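Local coordinates for cycloalternan-forming enzyme (Listeria monocytogenes serovar 1/2a, PDB 5F7U), which is a multidomain carbohydrate-active enzyme of glycosyl hydrolase family 31 that binds glycans and magnesium ions and carries a family 6 carbohydrate-binding module, at residues Gly959-Gly964 with Phe1056-Ile1061; Glu400-Glu405 with Leu455-Val460. The protein carries 1 engineered substitution. All coordinates share one frame; numbering follows the deposited sequence.

Interaction 1. Residues Gly959-Gly964 with Phe1056-Ile1061; sequences GYTGTG and FDHVVI. With MG (magnesium ion), chain G; GLC (alpha-D-glucopyranose), chain B.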
ATOM      1  N   GLY A 959     -15.971 -41.410  12.723  1.00 29.25           N
ATOM      2  CA  GLY A 959     -15.805 -41.771  11.315  1.00 28.16           C
ATOM      3  C   GLY A 959     -16.241 -40.735  10.299  1.00 26.58           C
ATOM      4  O   GLY A 959     -16.059 -40.939   9.109  1.00 26.01           O
ATOM      5  N   TYR A 960     -16.829 -39.632  10.770  1.00 26.04           N
ATOM      6  CA  TYR A 960     -17.249 -38.521   9.912  1.00 24.70           C
ATOM      7  C   TYR A 960     -16.042 -37.787   9.339  1.00 24.49           C
ATOM      8  O   TYR A 960     -14.933 -37.869   9.871  1.00 25.23           O
ATOM      9  CB  TYR A 960     -18.104 -37.514  10.708  1.00 24.58           C
ATOM     10  CG  TYR A 960     -17.422 -37.033  11.980  1.00 25.62           C
ATOM     11  CD1 TYR A 960     -16.444 -36.015  11.950  1.00 25.68           C
ATOM     12  CD2 TYR A 960     -17.730 -37.618  13.218  1.00 26.71           C
ATOM     13  CE1 TYR A 960     -15.807 -35.602  13.117  1.00 26.71           C
ATOM     14  CE2 TYR A 960     -17.103 -37.203  14.388  1.00 27.65           C
ATOM     15  CZ  TYR A 960     -16.150 -36.198  14.333  1.00 27.75           C
ATOM     16  OH  TYR A 960     -15.533 -35.779  15.495  1.00 28.89           O
ATOM     17  N   THR A 961     -16.278 -37.049   8.266  1.00 23.64           N
ATOM     18  CA  THR A 961     -15.298 -36.104   7.768  1.00 23.48           C
ATOM     19  C   THR A 961     -15.696 -34.704   8.261  1.00 23.03           C
ATOM     20  O   THR A 961     -16.867 -34.460   8.677  1.00 22.77           O
ATOM     21  CB  THR A 961     -15.153 -36.150   6.233  1.00 23.16           C
ATOM     22  OG1 THR A 961     -16.359 -35.685   5.631  1.00 22.64           O
ATOM     23  CG2 THR A 961     -14.820 -37.573   5.725  1.00 23.86           C
ATOM     24  N   GLY A 962     -14.723 -33.793   8.189  1.00 22.98           N
ATOM     25  CA  GLY A 962     -14.872 -32.446   8.732  1.00 22.78           C
ATOM     26  C   GLY A 962     -14.874 -32.499  10.250  1.00 23.72           C
ATOM     27  O   GLY A 962     -14.201 -33.339  10.843  1.00 24.01           O
ATOM     28  N   THR A 963     -15.653 -31.615  10.877  1.00 23.80           N
ATOM     29  CA  THR A 963     -15.717 -31.544  12.343  1.00 24.84           C
ATOM     30  C   THR A 963     -16.875 -32.330  12.962  1.00 24.78           C
ATOM     31  O   THR A 963     -16.968 -32.433  14.194  1.00 25.97           O
ATOM     32  CB  THR A 963     -15.795 -30.082  12.833  1.00 25.49           C
ATOM     33  OG1 THR A 963     -16.988 -29.465  12.320  1.00 24.92           O
ATOM     34  CG2 THR A 963     -14.551 -29.289  12.407  1.00 26.00           C
ATOM     35  N   GLY A 964     -17.750 -32.874  12.119  1.00 23.83           N
ATOM     36  CA  GLY A 964     -18.901 -33.659  12.585  1.00 24.18           C
ATOM     37  C   GLY A 964     -19.908 -33.938  11.481  1.00 23.09           C
ATOM     38  O   GLY A 964     -19.538 -34.232  10.325  1.00 22.44           O
ATOM     39  N   PHE A1056     -26.074 -36.840   9.028  1.00 22.65           N
ATOM     40  CA  PHE A1056     -25.718 -36.422   7.663  1.00 21.64           C
ATOM     41  C   PHE A1056     -24.302 -35.833   7.684  1.00 21.29           C
ATOM     42  O   PHE A1056     -24.080 -34.754   8.221  1.00 21.29           O
ATOM     43  CB  PHE A1056     -26.802 -35.441   7.186  1.00 21.37           C
ATOM     44  CG  PHE A1056     -26.675 -34.963   5.748  1.00 20.36           C
ATOM     45  CD1 PHE A1056     -25.831 -35.575   4.809  1.00 19.94           C
ATOM     46  CD2 PHE A1056     -27.478 -33.899   5.329  1.00 20.24           C
ATOM     47  CE1 PHE A1056     -25.769 -35.094   3.489  1.00 19.40           C
ATOM     48  CE2 PHE A1056     -27.422 -33.417   4.024  1.00 19.63           C
ATOM     49  CZ  PHE A1056     -26.579 -34.025   3.094  1.00 18.99           C
ATOM     50  N   ASP A1057     -23.346 -36.576   7.128  1.00 21.17           N
ATOM     51  CA  ASP A1057     -21.930 -36.201   7.201  1.00 21.19           C
ATOM     52  C   ASP A1057     -21.515 -35.124   6.185  1.00 20.46           C
ATOM     53  O   ASP A1057     -20.991 -34.073   6.550  1.00 20.76           O
ATOM     54  CB  ASP A1057     -21.034 -37.435   7.029  1.00 21.64           C
ATOM     55  CG  ASP A1057     -19.555 -37.127   7.272  1.00 22.16           C
ATOM     56  OD1 ASP A1057     -19.216 -36.051   7.848  1.00 21.90           O
ATOM     57  OD2 ASP A1057     -18.739 -37.975   6.869  1.00 22.68           O
ATOM     58  N   HIS A1058     -21.731 -35.416   4.913  1.00 19.74           N
ATOM     59  CA  HIS A1058     -21.223 -34.581   3.815  1.00 19.20           C
ATOM     60  C   HIS A1058     -21.836 -35.010   2.498  1.00 18.95           C
ATOM     61  O   HIS A1058     -22.462 -36.063   2.426  1.00 19.06           O
ATOM     62  CB  HIS A1058     -19.674 -34.648   3.719  1.00 19.50           C
ATOM     63  CG  HIS A1058     -19.113 -35.954   3.211  1.00 19.71           C
ATOM     64  ND1 HIS A1058     -18.012 -36.553   3.789  1.00 20.37           N
ATOM     65  CD2 HIS A1058     -19.445 -36.736   2.156  1.00 19.32           C
ATOM     66  CE1 HIS A1058     -17.697 -37.649   3.119  1.00 20.72           C
ATOM     67  NE2 HIS A1058     -18.555 -37.787   2.125  1.00 20.28           N
ATOM     68  N   VAL A1059     -21.635 -34.181   1.474  1.00 18.46           N
ATOM     69  CA  VAL A1059     -21.835 -34.601   0.084  1.00 18.42           C
ATOM     70  C   VAL A1059     -20.539 -34.463  -0.715  1.00 18.23           C
ATOM     71  O   VAL A1059     -19.713 -33.582  -0.436  1.00 18.36           O
ATOM     72  CB  VAL A1059     -23.026 -33.885  -0.625  1.00 18.47           C
ATOM     73  CG1 VAL A1059     -24.346 -34.130   0.117  1.00 19.02           C
ATOM     74  CG2 VAL A1059     -22.772 -32.398  -0.785  1.00 18.13           C
ATOM     75  N   VAL A1060     -20.358 -35.357  -1.692  1.00 17.89           N
ATOM     76  CA  VAL A1060     -19.244 -35.289  -2.638  1.00 17.94           C
ATOM     77  C   VAL A1060     -19.840 -35.207  -4.037  1.00 17.72           C
ATOM     78  O   VAL A1060     -20.788 -35.947  -4.349  1.00 17.53           O
ATOM     79  CB  VAL A1060     -18.272 -36.496  -2.475  1.00 18.65           C
ATOM     80  CG1 VAL A1060     -17.307 -36.605  -3.651  1.00 19.09           C
ATOM     81  CG2 VAL A1060     -17.479 -36.343  -1.179  1.00 19.22           C
ATOM     82  N   ILE A1061     -19.304 -34.311  -4.872  1.00 17.65           N
ATOM     83  CA  ILE A1061     -19.712 -34.233  -6.274  1.00 18.03           C
ATOM     84  C   ILE A1061     -18.644 -34.924  -7.112  1.00 19.03           C
ATOM     85  O   ILE A1061     -17.455 -34.593  -7.004  1.00 19.16           O
ATOM     86  CB  ILE A1061     -19.911 -32.764  -6.764  1.00 17.91           C
ATOM     87  CG1 ILE A1061     -20.874 -31.974  -5.845  1.00 17.65           C
ATOM     88  CG2 ILE A1061     -20.363 -32.730  -8.234  1.00 17.92           C
ATOM     89  CD1 ILE A1061     -22.288 -32.535  -5.690  1.00 18.16           C
TER
HETATM   90 MG    MG G1101     -18.952 -33.888   8.227  1.00 11.61          MG
HETATM   91  C1  GLC B   2     -19.727 -24.943  12.172  1.00 26.51           C
HETATM   92  C2  GLC B   2     -19.093 -26.251  12.670  1.00 26.19           C
HETATM   93  C3  GLC B   2     -17.793 -25.983  13.436  1.00 24.81           C
HETATM   94  C4  GLC B   2     -16.805 -25.161  12.612  1.00 23.81           C
HETATM   95  C5  GLC B   2     -17.511 -23.909  12.094  1.00 22.85           C
HETATM   96  C6  GLC B   2     -16.637 -23.085  11.164  1.00 21.23           C
HETATM   97  O2  GLC B   2     -20.024 -26.986  13.472  1.00 26.97           O
HETATM   98  O3  GLC B   2     -17.174 -27.221  13.777  1.00 25.84           O
HETATM   99  O4  GLC B   2     -15.677 -24.780  13.419  1.00 23.66           O
HETATM  100  O5  GLC B   2     -18.732 -24.243  11.399  1.00 23.38           O
HETATM  101  O6  GLC B   2     -17.436 -21.944  10.824  1.00 18.77           O
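Asp1057 holds its CG anti to the backbone N (chi1 -173°), which carries the carboxylate out to the loop at Thr961, while the next side chain, His1058, holds its CG between the backbone N and the carbonyl carbon (chi1 71°), which brings ND1 to the same threonine. Two consecutive residues can both face the loop because they form a classic beta bulge opposite Arg994. The carboxylate divides its work. Asp1057 OD1 binds the magnesium ion, as do Thr961 O and Gly964 O, each at 2.2 Å; Glu942 and Glu944 complete the site. Asp1057 OD2 uses its syn lone pair to accept from Thr961 N at 3.0 Å, a fairly straight bond (161°), and it also makes a salt bridge to Arg994, which in turn reaches Gly959 O. Thr961 is thus gripped twice by its backbone, through N and O, and a third time by its side chain, where His1058 ND1 donates to Thr961 OG1 across only 2.6 Å, nearly in the imidazole plane. That in-plane bond helps set the rotation of the ring. The loop then curls around the ion, and Gly964 CA lies over one face of the Tyr960 ring, toward its rim. Beyond the metal, Thr963 OG1 hydrogen-bonds O3 of the chain B glucose at 2.7 Å, so the metal-tied loop is also part of a glycan pocket. In the carbohydrate-binding module, strand 1054-1062 runs antiparallel to strands 941-942, 965-968 and 987-996, while Val1059 and Ile1061 pack against strand 975-981 of the other sheet.

Interaction 2. Residues Glu400-Glu405 with Leu455-Val460; sequences EQWSDE and LWQVPV. With GLC (alpha-D-glucopyranose), chain F; GLC (alpha-D-glucopyranose), chain C.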
ATOM      1  N   GLU A 400      13.956   3.955  18.956  1.00 14.48           N
ATOM      2  CA  GLU A 400      13.737   5.361  18.689  1.00 14.84           C
ATOM      3  C   GLU A 400      14.469   6.232  19.675  1.00 15.28           C
ATOM      4  O   GLU A 400      15.220   7.138  19.265  1.00 16.08           O
ATOM      5  CB  GLU A 400      12.244   5.691  18.697  1.00 14.76           C
ATOM      6  CG  GLU A 400      11.490   4.986  17.584  1.00 14.84           C
ATOM      7  CD  GLU A 400      10.120   5.566  17.324  1.00 14.69           C
ATOM      8  OE1 GLU A 400       9.489   6.104  18.273  1.00 14.90           O
ATOM      9  OE2 GLU A 400       9.674   5.478  16.156  1.00 14.75           O
ATOM     10  N   GLN A 401      14.273   5.951  20.960  1.00 15.33           N
ATOM     11  CA  GLN A 401      14.813   6.774  22.030  1.00 16.07           C
ATOM     12  C   GLN A 401      16.226   6.280  22.409  1.00 16.26           C
ATOM     13  O   GLN A 401      16.507   5.887  23.554  1.00 16.60           O
ATOM     14  CB  GLN A 401      13.835   6.777  23.206  1.00 16.36           C
ATOM     15  CG  GLN A 401      14.004   7.981  24.108  1.00 17.25           C
ATOM     16  CD  GLN A 401      13.039   8.064  25.270  1.00 17.31           C
ATOM     17  OE1 GLN A 401      13.262   8.882  26.154  1.00 18.04           O
ATOM     18  NE2 GLN A 401      12.007   7.219  25.311  1.00 16.91           N
ATOM     19  N   TRP A 402      17.115   6.328  21.417  1.00 16.20           N
ATOM     20  CA  TRP A 402      18.439   5.714  21.522  1.00 16.40           C
ATOM     21  C   TRP A 402      19.571   6.727  21.634  1.00 16.68           C
ATOM     22  O   TRP A 402      20.652   6.400  22.127  1.00 17.38           O
ATOM     23  CB  TRP A 402      18.695   4.782  20.314  1.00 16.19           C
ATOM     24  CG  TRP A 402      18.932   5.512  18.996  1.00 15.93           C
ATOM     25  CD1 TRP A 402      17.980   5.856  18.063  1.00 15.35           C
ATOM     26  CD2 TRP A 402      20.197   5.946  18.460  1.00 16.10           C
ATOM     27  NE1 TRP A 402      18.575   6.490  16.993  1.00 15.38           N
ATOM     28  CE2 TRP A 402      19.929   6.571  17.218  1.00 15.84           C
ATOM     29  CE3 TRP A 402      21.538   5.883  18.921  1.00 16.73           C
ATOM     30  CZ2 TRP A 402      20.945   7.114  16.413  1.00 16.08           C
ATOM     31  CZ3 TRP A 402      22.550   6.434  18.122  1.00 16.98           C
ATOM     32  CH2 TRP A 402      22.242   7.040  16.874  1.00 16.71           C
ATOM     33  N   SER A 403      19.344   7.936  21.129  1.00 16.60           N
ATOM     34  CA  SER A 403      20.441   8.863  20.910  1.00 17.02           C
ATOM     35  C   SER A 403      20.537   9.949  21.977  1.00 17.53           C
ATOM     36  O   SER A 403      19.715  10.024  22.889  1.00 17.29           O
ATOM     37  CB  SER A 403      20.332   9.496  19.504  1.00 16.90           C
ATOM     38  OG  SER A 403      19.412  10.569  19.508  1.00 17.06           O
ATOM     39  N   ASP A 404      21.543  10.805  21.827  1.00 18.13           N
ATOM     40  CA  ASP A 404      21.707  12.002  22.655  1.00 18.71           C
ATOM     41  C   ASP A 404      20.583  13.045  22.503  1.00 18.82           C
ATOM     42  O   ASP A 404      20.550  14.031  23.242  1.00 18.90           O
ATOM     43  CB  ASP A 404      23.094  12.634  22.377  1.00 19.47           C
ATOM     44  CG  ASP A 404      23.260  13.135  20.930  1.00 19.34           C
ATOM     45  OD1 ASP A 404      22.314  13.054  20.112  1.00 19.33           O
ATOM     46  OD2 ASP A 404      24.361  13.631  20.600  1.00 20.12           O
ATOM     47  N   GLU A 405      19.689  12.837  21.531  1.00 18.74           N
ATOM     48  CA  GLU A 405      18.569  13.767  21.234  1.00 19.09           C
ATOM     49  C   GLU A 405      19.083  15.171  20.873  1.00 19.43           C
ATOM     50  O   GLU A 405      18.390  16.181  21.086  1.00 19.11           O
ATOM     51  CB  GLU A 405      17.574  13.839  22.417  1.00 19.78           C
ATOM     52  CG  GLU A 405      16.952  12.489  22.801  1.00 20.58           C
ATOM     53  CD  GLU A 405      15.929  12.006  21.775  1.00 20.66           C
ATOM     54  OE1 GLU A 405      15.377  12.846  21.038  1.00 21.51           O
ATOM     55  OE2 GLU A 405      15.658  10.783  21.710  1.00 21.48           O
ATOM     56  N   LEU A 455      17.627   1.981  13.627  1.00 14.53           N
ATOM     57  CA  LEU A 455      17.650   3.171  14.492  1.00 14.48           C
ATOM     58  C   LEU A 455      16.916   4.347  13.850  1.00 14.27           C
ATOM     59  O   LEU A 455      17.045   4.607  12.663  1.00 14.18           O
ATOM     60  CB  LEU A 455      19.110   3.583  14.786  1.00 14.98           C
ATOM     61  CG  LEU A 455      19.991   2.546  15.488  1.00 15.54           C
ATOM     62  CD1 LEU A 455      21.344   3.192  15.798  1.00 15.99           C
ATOM     63  CD2 LEU A 455      19.339   2.040  16.775  1.00 15.31           C
ATOM     64  N   TRP A 456      16.192   5.088  14.675  1.00 14.47           N
ATOM     65  CA  TRP A 456      15.377   6.233  14.238  1.00 14.56           C
ATOM     66  C   TRP A 456      16.277   7.394  13.812  1.00 14.69           C
ATOM     67  O   TRP A 456      17.302   7.680  14.475  1.00 14.99           O
ATOM     68  CB  TRP A 456      14.515   6.639  15.421  1.00 15.15           C
ATOM     69  CG  TRP A 456      13.422   7.674  15.240  1.00 15.27           C
ATOM     70  CD1 TRP A 456      12.101   7.430  14.929  1.00 15.12           C
ATOM     71  CD2 TRP A 456      13.533   9.094  15.449  1.00 15.70           C
ATOM     72  NE1 TRP A 456      11.394   8.620  14.928  1.00 15.23           N
ATOM     73  CE2 TRP A 456      12.243   9.651  15.249  1.00 15.44           C
ATOM     74  CE3 TRP A 456      14.591   9.949  15.793  1.00 16.05           C
ATOM     75  CZ2 TRP A 456      11.991  11.028  15.372  1.00 15.83           C
ATOM     76  CZ3 TRP A 456      14.335  11.340  15.902  1.00 16.44           C
ATOM     77  CH2 TRP A 456      13.044  11.853  15.693  1.00 15.98           C
ATOM     78  N   GLN A 457      15.879   8.052  12.724  1.00 14.19           N
ATOM     79  CA  GLN A 457      16.602   9.205  12.166  1.00 14.45           C
ATOM     80  C   GLN A 457      15.629  10.276  11.657  1.00 14.24           C
ATOM     81  O   GLN A 457      14.451   9.985  11.402  1.00 13.83           O
ATOM     82  CB  GLN A 457      17.472   8.762  10.974  1.00 14.55           C
ATOM     83  CG  GLN A 457      18.614   7.834  11.332  1.00 15.17           C
ATOM     84  CD  GLN A 457      19.773   8.582  11.961  1.00 15.86           C
ATOM     85  OE1 GLN A 457      20.610   9.131  11.255  1.00 16.30           O
ATOM     86  NE2 GLN A 457      19.813   8.628  13.281  1.00 15.90           N
ATOM     87  N   VAL A 458      16.156  11.486  11.508  1.00 14.42           N
ATOM     88  CA  VAL A 458      15.484  12.624  10.853  1.00 14.63           C
ATOM     89  C   VAL A 458      16.441  13.264   9.827  1.00 15.25           C
ATOM     90  O   VAL A 458      17.662  13.067   9.921  1.00 15.59           O
ATOM     91  CB  VAL A 458      14.978  13.694  11.854  1.00 14.79           C
ATOM     92  CG1 VAL A 458      13.750  13.191  12.591  1.00 14.80           C
ATOM     93  CG2 VAL A 458      16.061  14.086  12.853  1.00 15.57           C
ATOM     94  N   PRO A 459      15.900  14.045   8.871  1.00 15.31           N
ATOM     95  CA  PRO A 459      16.738  14.649   7.817  1.00 15.82           C
ATOM     96  C   PRO A 459      17.234  16.055   8.181  1.00 16.33           C
ATOM     97  O   PRO A 459      17.758  16.771   7.330  1.00 16.89           O
ATOM     98  CB  PRO A 459      15.761  14.725   6.633  1.00 15.50           C
ATOM     99  CG  PRO A 459      14.421  14.972   7.290  1.00 15.17           C
ATOM    100  CD  PRO A 459      14.451  14.164   8.564  1.00 14.92           C
ATOM    101  N   VAL A 460      17.035  16.439   9.434  1.00 16.79           N
ATOM    102  CA  VAL A 460      17.233  17.808   9.889  1.00 17.59           C
ATOM    103  C   VAL A 460      18.312  17.795  10.956  1.00 18.58           C
ATOM    104  O   VAL A 460      18.384  16.860  11.730  1.00 18.37           O
ATOM    105  CB  VAL A 460      15.887  18.403  10.409  1.00 17.58           C
ATOM    106  CG1 VAL A 460      15.338  17.618  11.607  1.00 17.66           C
ATOM    107  CG2 VAL A 460      15.999  19.892  10.713  1.00 17.96           C
TER
HETATM  108  C1  GLC F   3       9.685  11.004  19.464  1.00 25.64           C
HETATM  109  C2  GLC F   3       9.715  12.481  19.882  1.00 27.55           C
HETATM  110  C3  GLC F   3      11.005  13.168  19.416  1.00 27.41           C
HETATM  111  C4  GLC F   3      12.240  12.378  19.846  1.00 26.07           C
HETATM  112  C5  GLC F   3      12.107  10.946  19.305  1.00 24.53           C
HETATM  113  C6  GLC F   3      13.303  10.046  19.584  1.00 23.74           C
HETATM  114  O2  GLC F   3       8.607  13.175  19.303  1.00 29.08           O
HETATM  115  O3  GLC F   3      11.071  14.501  19.936  1.00 28.66           O
HETATM  116  O4  GLC F   3      13.412  13.020  19.328  1.00 26.18           O
HETATM  117  O5  GLC F   3      10.909  10.344  19.837  1.00 23.89           O
HETATM  118  O6  GLC F   3      13.350   9.761  20.986  1.00 23.42           O
HETATM  119  C1  GLC C   2       7.077  10.432  14.771  1.00 24.23           C
HETATM  120  C2  GLC C   2       6.746   9.017  14.248  1.00 22.22           C
HETATM  121  C3  GLC C   2       6.466   8.006  15.378  1.00 21.59           C
HETATM  122  C4  GLC C   2       7.613   8.019  16.402  1.00 21.87           C
HETATM  123  C5  GLC C   2       8.026   9.451  16.769  1.00 23.14           C
HETATM  124  C6  GLC C   2       9.261   9.520  17.653  1.00 23.44           C
HETATM  125  O2  GLC C   2       5.725   9.081  13.248  1.00 22.18           O
HETATM  126  O3  GLC C   2       6.321   6.670  14.864  1.00 19.32           O
HETATM  127  O4  GLC C   2       7.216   7.315  17.594  1.00 19.95           O
HETATM  128  O5  GLC C   2       8.231  10.308  15.626  1.00 23.37           O
HETATM  129  O6  GLC C   2       9.389  10.900  18.049  1.00 24.60           O
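At the C-terminal rim of the TIM barrel, where its second and third strands end side by side, Trp402 and Glu400 of the loop after strand 396-399 meet Leu455, Trp456 and Gln457 of strand 452-457. The anchor is the Trp402 indole. A chi1 of 72° lays the ring against the third strand, and Trp402 NE1 donates to Trp456 O at 3.1 Å, almost perfectly straight (174°) and onto an in-plane lone pair. Trp456 O takes a second bond from Gln457 NE2 at 2.9 Å, this donor tilted out of the carbonyl plane; the folded-back amide also meets Tyr408 O through NE2, and Tyr570 and Arg522 through OE1. Leu455 CD1 sits squarely over the six-membered ring of Trp402, 3.8 Å from its centroid, a CH-pi contact, while Ser403 CB covers the opposite face. Trp402 is therefore clamped over both faces and tied at its edge. On the sugar side, the extended Glu400 side chain crosses the Trp456 indole at a slant, with Glu400 OE2 3.3 Å from Trp456 CD1 and the carboxylate and ring planes 66° apart. Lys535 pairs with that OE2; Glu400 OE1 accepts from O4 of the chain C glucose at 2.7 Å and from Asn372. Trp456 offers one face to the chain F glucose, whose C5 lies above the ring toward its rim, and the chain C glucose approaches the same indole obliquely. Glu405, bent at chi2, takes O4 of the chain F glucose on OE1 and O6 on OE2. Acidic and aromatic side chains gathered where the barrel strands end are what one expects of a glycan pocket in a family 31 TIM barrel.

Both contacts are buried, yet they sit in different parts of the chain, their centres about 59 Å apart and their nearest atoms about 43 Å apart. Interaction 2 belongs to the parallel barrel, tying the loop after one strand to the adjacent strand; interaction 1 belongs to an antiparallel sheet of the carbohydrate-binding module and fastens a loop to a bulged strand. The chemistry follows: a metal ion and a carboxylate hold the loop 959-964, whereas aromatic packing and a shared backbone carbonyl hold 400-405. Sugar lies directly on the side chains of interaction 2, but in interaction 1 it touches Thr963, beyond the residues that bridge the segments.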